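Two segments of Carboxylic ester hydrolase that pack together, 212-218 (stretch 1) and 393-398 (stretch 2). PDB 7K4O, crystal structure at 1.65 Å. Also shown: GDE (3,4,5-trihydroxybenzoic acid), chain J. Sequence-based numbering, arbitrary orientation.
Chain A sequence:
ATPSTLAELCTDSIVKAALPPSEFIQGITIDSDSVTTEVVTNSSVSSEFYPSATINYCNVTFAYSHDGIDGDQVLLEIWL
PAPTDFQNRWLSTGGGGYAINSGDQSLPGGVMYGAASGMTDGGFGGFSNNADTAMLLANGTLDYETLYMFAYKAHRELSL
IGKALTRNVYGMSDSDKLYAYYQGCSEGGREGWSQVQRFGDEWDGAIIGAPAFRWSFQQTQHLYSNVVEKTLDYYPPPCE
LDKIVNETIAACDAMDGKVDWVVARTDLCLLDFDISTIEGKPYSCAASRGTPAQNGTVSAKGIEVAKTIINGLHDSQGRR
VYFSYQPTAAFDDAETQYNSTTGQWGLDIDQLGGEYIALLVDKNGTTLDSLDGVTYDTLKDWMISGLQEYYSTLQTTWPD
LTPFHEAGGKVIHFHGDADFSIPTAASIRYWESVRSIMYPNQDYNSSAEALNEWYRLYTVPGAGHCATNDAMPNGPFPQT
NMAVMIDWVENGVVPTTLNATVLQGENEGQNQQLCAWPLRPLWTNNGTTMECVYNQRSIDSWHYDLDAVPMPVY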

# COMPACT_ATOMS: atom_id res chain seq x y z
N ALA A 212 3.33 2.35 0.47
CA ALA A 212 4.38 2.81 1.41
C ALA A 212 5.54 3.49 0.67
O ALA A 212 6.71 3.20 0.98
N PHE A 213 5.21 4.37 -0.28
CA PHE A 213 6.24 5.17 -0.98
C PHE A 213 6.53 6.45 -0.16
O PHE A 213 6.08 6.60 0.99
N ARG A 214 7.32 7.33 -0.74
CA ARG A 214 7.85 8.53 -0.05
C ARG A 214 8.54 8.07 1.24
O ARG A 214 8.34 8.67 2.31
N TRP A 215 9.41 7.07 1.11
CA TRP A 215 9.96 6.26 2.20
C TRP A 215 10.42 7.10 3.41
O TRP A 215 9.98 6.79 4.53
N SER A 216 11.29 8.09 3.20
CA SER A 216 11.92 8.78 4.35
C SER A 216 10.83 9.52 5.15
O SER A 216 11.06 9.74 6.36
N PHE A 217 9.78 10.00 4.51
CA PHE A 217 8.72 10.77 5.20
C PHE A 217 7.75 9.79 5.82
O PHE A 217 7.39 9.91 6.98
N GLN A 218 7.35 8.75 5.07
CA GLN A 218 6.32 7.80 5.53
C GLN A 218 6.85 7.04 6.74
O GLN A 218 6.10 6.82 7.70
N THR A 393 16.46 4.22 -4.43
CA THR A 393 16.16 2.82 -4.04
C THR A 393 14.76 2.77 -3.43
O THR A 393 13.80 2.37 -4.09
N LEU A 394 14.58 3.19 -2.17
CA LEU A 394 13.31 2.95 -1.45
C LEU A 394 12.33 4.12 -1.61
O LEU A 394 11.15 3.87 -1.37
N GLN A 395 12.77 5.34 -1.91
CA GLN A 395 11.90 6.52 -1.84
C GLN A 395 10.65 6.30 -2.69
O GLN A 395 9.55 6.61 -2.23
N THR A 396 10.83 5.82 -3.92
CA THR A 396 9.72 5.42 -4.82
C THR A 396 8.75 6.57 -5.09
O THR A 396 7.54 6.33 -5.09
N THR A 397 9.27 7.79 -5.34
CA THR A 397 8.40 8.90 -5.70
C THR A 397 8.84 9.57 -6.97
O THR A 397 8.45 10.72 -7.18
N TRP A 398 9.51 8.87 -7.86
CA TRP A 398 9.88 9.47 -9.15
C TRP A 398 8.64 9.84 -9.97
O TRP A 398 7.81 8.98 -10.22

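Far apart in sequence, the two stretches meet where a helix begins in the first and an irregular segment passes in the second, and together they bury 407 Å² of surface. Three residues dominate the contact: Gln395, Trp215 and Leu394.

Gln395 covers the most, and it works through both its backbone and its side chain. Its CA-to-CB bond points sideways, but the t, p rotamer (chi1 -166°, chi2 71°) brings the end of the chain round to the start of the helix. There the earliest backbone amides, such as Ser216 N, have no preceding helical turn to supply an acceptor. Ser216 N donates to Gln395 OE1 at 3.0 Å, and the N-H to acceptor angle of 165° makes this the best-formed bond across the stretches. The backbone carbonyl serves the residues just before: Arg214 N lies 2.8 Å from Gln395 O and Trp215 N lies 3.4 Å from the same atom, both weak hydrogen bonds. A glutamine suits this position because it is long enough to reach the helix start and carries a carbonyl acceptor at its end. Its amide nitrogen, NE2, packs 3.7 Å from CG of Arg214, whose guanidinium nitrogens are hydrogen-bonded elsewhere in the structure.

Trp215 points toward the second stretch in the t rotamer (chi1 -171°, chi2 -93°), and its broad indole offers a flat apolar surface to Leu394. Leu394, also directed toward its partner, adopts m, t (chi1 -67°, chi2 177°). Its CB sits over one face of the indole, 3.8 Å from Trp215 CG, while its CD1 lies 3.9 Å from the centroid of the five-membered ring and 18° off the ring normal, a CH-pi contact. A branched aliphatic side chain thus meets the ring with more than one carbon. Trp215 CB also approaches Leu394 O at 3.4 Å; that carbonyl accepts a hydrogen bond from Thr396 OG1 at 2.7 Å within its own stretch.

Other side chains complete the packing. Phe213, in the p rotamer, starts toward the second stretch, with CB 3.3 Å from Thr396 O, but its ring leads away. Thr397, also p, places its methyl CG2 3.7 Å from Arg214 CB, so the compact threonine contributes an apolar surface beside Arg214, the residue just before the helix.

The bound trihydroxybenzoic acid lies on the side of stretch 1. Gln218 NE2 donates to GDE OAE at 3.0 Å with a nearly linear angle of 178°, and Ala212 CB approaches GDE CAI at 3.7 Å. Neither residue touches stretch 2.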

# COMPACT_ATOMS: atom_id res chain seq x y z
CB ALA A 212 4.82 1.68 2.24
CB PHE A 213 5.86 5.38 -2.43
CG PHE A 213 4.58 6.11 -2.72
CD1 PHE A 213 3.89 6.81 -1.75
CD2 PHE A 213 4.09 6.10 -4.03
CE1 PHE A 213 2.75 7.53 -2.10
CE2 PHE A 213 2.93 6.78 -4.36
CZ PHE A 213 2.31 7.55 -3.41
CB ARG A 214 6.75 9.57 0.17
CG ARG A 214 7.28 10.98 0.33
CD ARG A 214 6.18 12.02 0.38
NE ARG A 214 5.49 12.09 -0.93
CZ ARG A 214 4.25 11.64 -1.20
NH1 ARG A 214 3.49 11.11 -0.28
NH2 ARG A 214 3.85 11.69 -2.45
CB TRP A 215 11.12 5.40 1.67
CG TRP A 215 11.57 4.41 2.70
CD1 TRP A 215 12.56 4.53 3.63
CD2 TRP A 215 11.09 3.06 2.81
NE1 TRP A 215 12.65 3.39 4.36
CE2 TRP A 215 11.77 2.45 3.88
CE3 TRP A 215 10.10 2.32 2.14
CZ2 TRP A 215 11.47 1.16 4.31
CZ3 TRP A 215 9.83 1.04 2.54
CH2 TRP A 215 10.50 0.46 3.61
CB SER A 216 13.07 9.70 3.88
OG SER A 216 12.59 10.79 3.11
CB PHE A 217 8.04 11.72 4.21
CG PHE A 217 8.86 12.92 3.81
CD1 PHE A 217 9.99 12.80 3.02
CD2 PHE A 217 8.54 14.18 4.30
CE1 PHE A 217 10.78 13.89 2.73
CE2 PHE A 217 9.30 15.28 3.95
CZ PHE A 217 10.42 15.14 3.18
CB GLN A 218 6.00 6.82 4.39
CG GLN A 218 5.25 5.58 4.86
CD GLN A 218 4.00 5.85 5.68
OE1 GLN A 218 3.38 6.90 5.53
NE2 GLN A 218 3.63 4.85 6.47
CB THR A 393 17.24 2.19 -3.12
OG1 THR A 393 17.45 3.11 -2.02
CG2 THR A 393 18.55 1.96 -3.84
CB LEU A 394 13.64 2.73 0.03
CG LEU A 394 14.43 1.46 0.32
CD1 LEU A 394 14.75 1.41 1.80
CD2 LEU A 394 13.63 0.26 -0.07
CB GLN A 395 12.62 7.83 -2.21
CG GLN A 395 11.80 9.05 -1.81
CD GLN A 395 11.73 9.30 -0.33
OE1 GLN A 395 12.33 8.59 0.47
NE2 GLN A 395 10.96 10.33 0.04
CB THR A 396 9.02 4.16 -4.29
OG1 THR A 396 9.97 3.25 -3.76
CG2 THR A 396 8.23 3.49 -5.39
CB THR A 397 8.27 9.94 -4.59
OG1 THR A 397 9.61 10.28 -4.18
CG2 THR A 397 7.42 9.35 -3.49
CB TRP A 398 10.72 8.46 -9.88
CG TRP A 398 11.29 8.98 -11.14
CD1 TRP A 398 10.81 8.73 -12.38
CD2 TRP A 398 12.52 9.66 -11.29
NE1 TRP A 398 11.63 9.29 -13.30
CE2 TRP A 398 12.65 9.91 -12.67
CE3 TRP A 398 13.43 10.15 -10.37
CZ2 TRP A 398 13.78 10.52 -13.18
CZ3 TRP A 398 14.51 10.83 -10.88
CH2 TRP A 398 14.66 11.00 -12.24
OAA GDE J . 3.03 -3.01 4.24
OAB GDE J . 1.59 -2.66 5.88
OAC GDE J . 6.70 0.46 5.21
OAD GDE J . 2.80 2.05 7.46
OAE GDE J . 5.36 2.39 6.76
CAF GDE J . 4.67 -0.93 5.21
CAG GDE J . 2.67 -0.12 6.35
CAH GDE J . 2.62 -2.33 5.22
CAI GDE J . 5.36 0.23 5.58
CAJ GDE J . 3.38 1.04 6.77
CAK GDE J . 3.37 -1.09 5.65
CAL GDE J . 4.67 1.21 6.36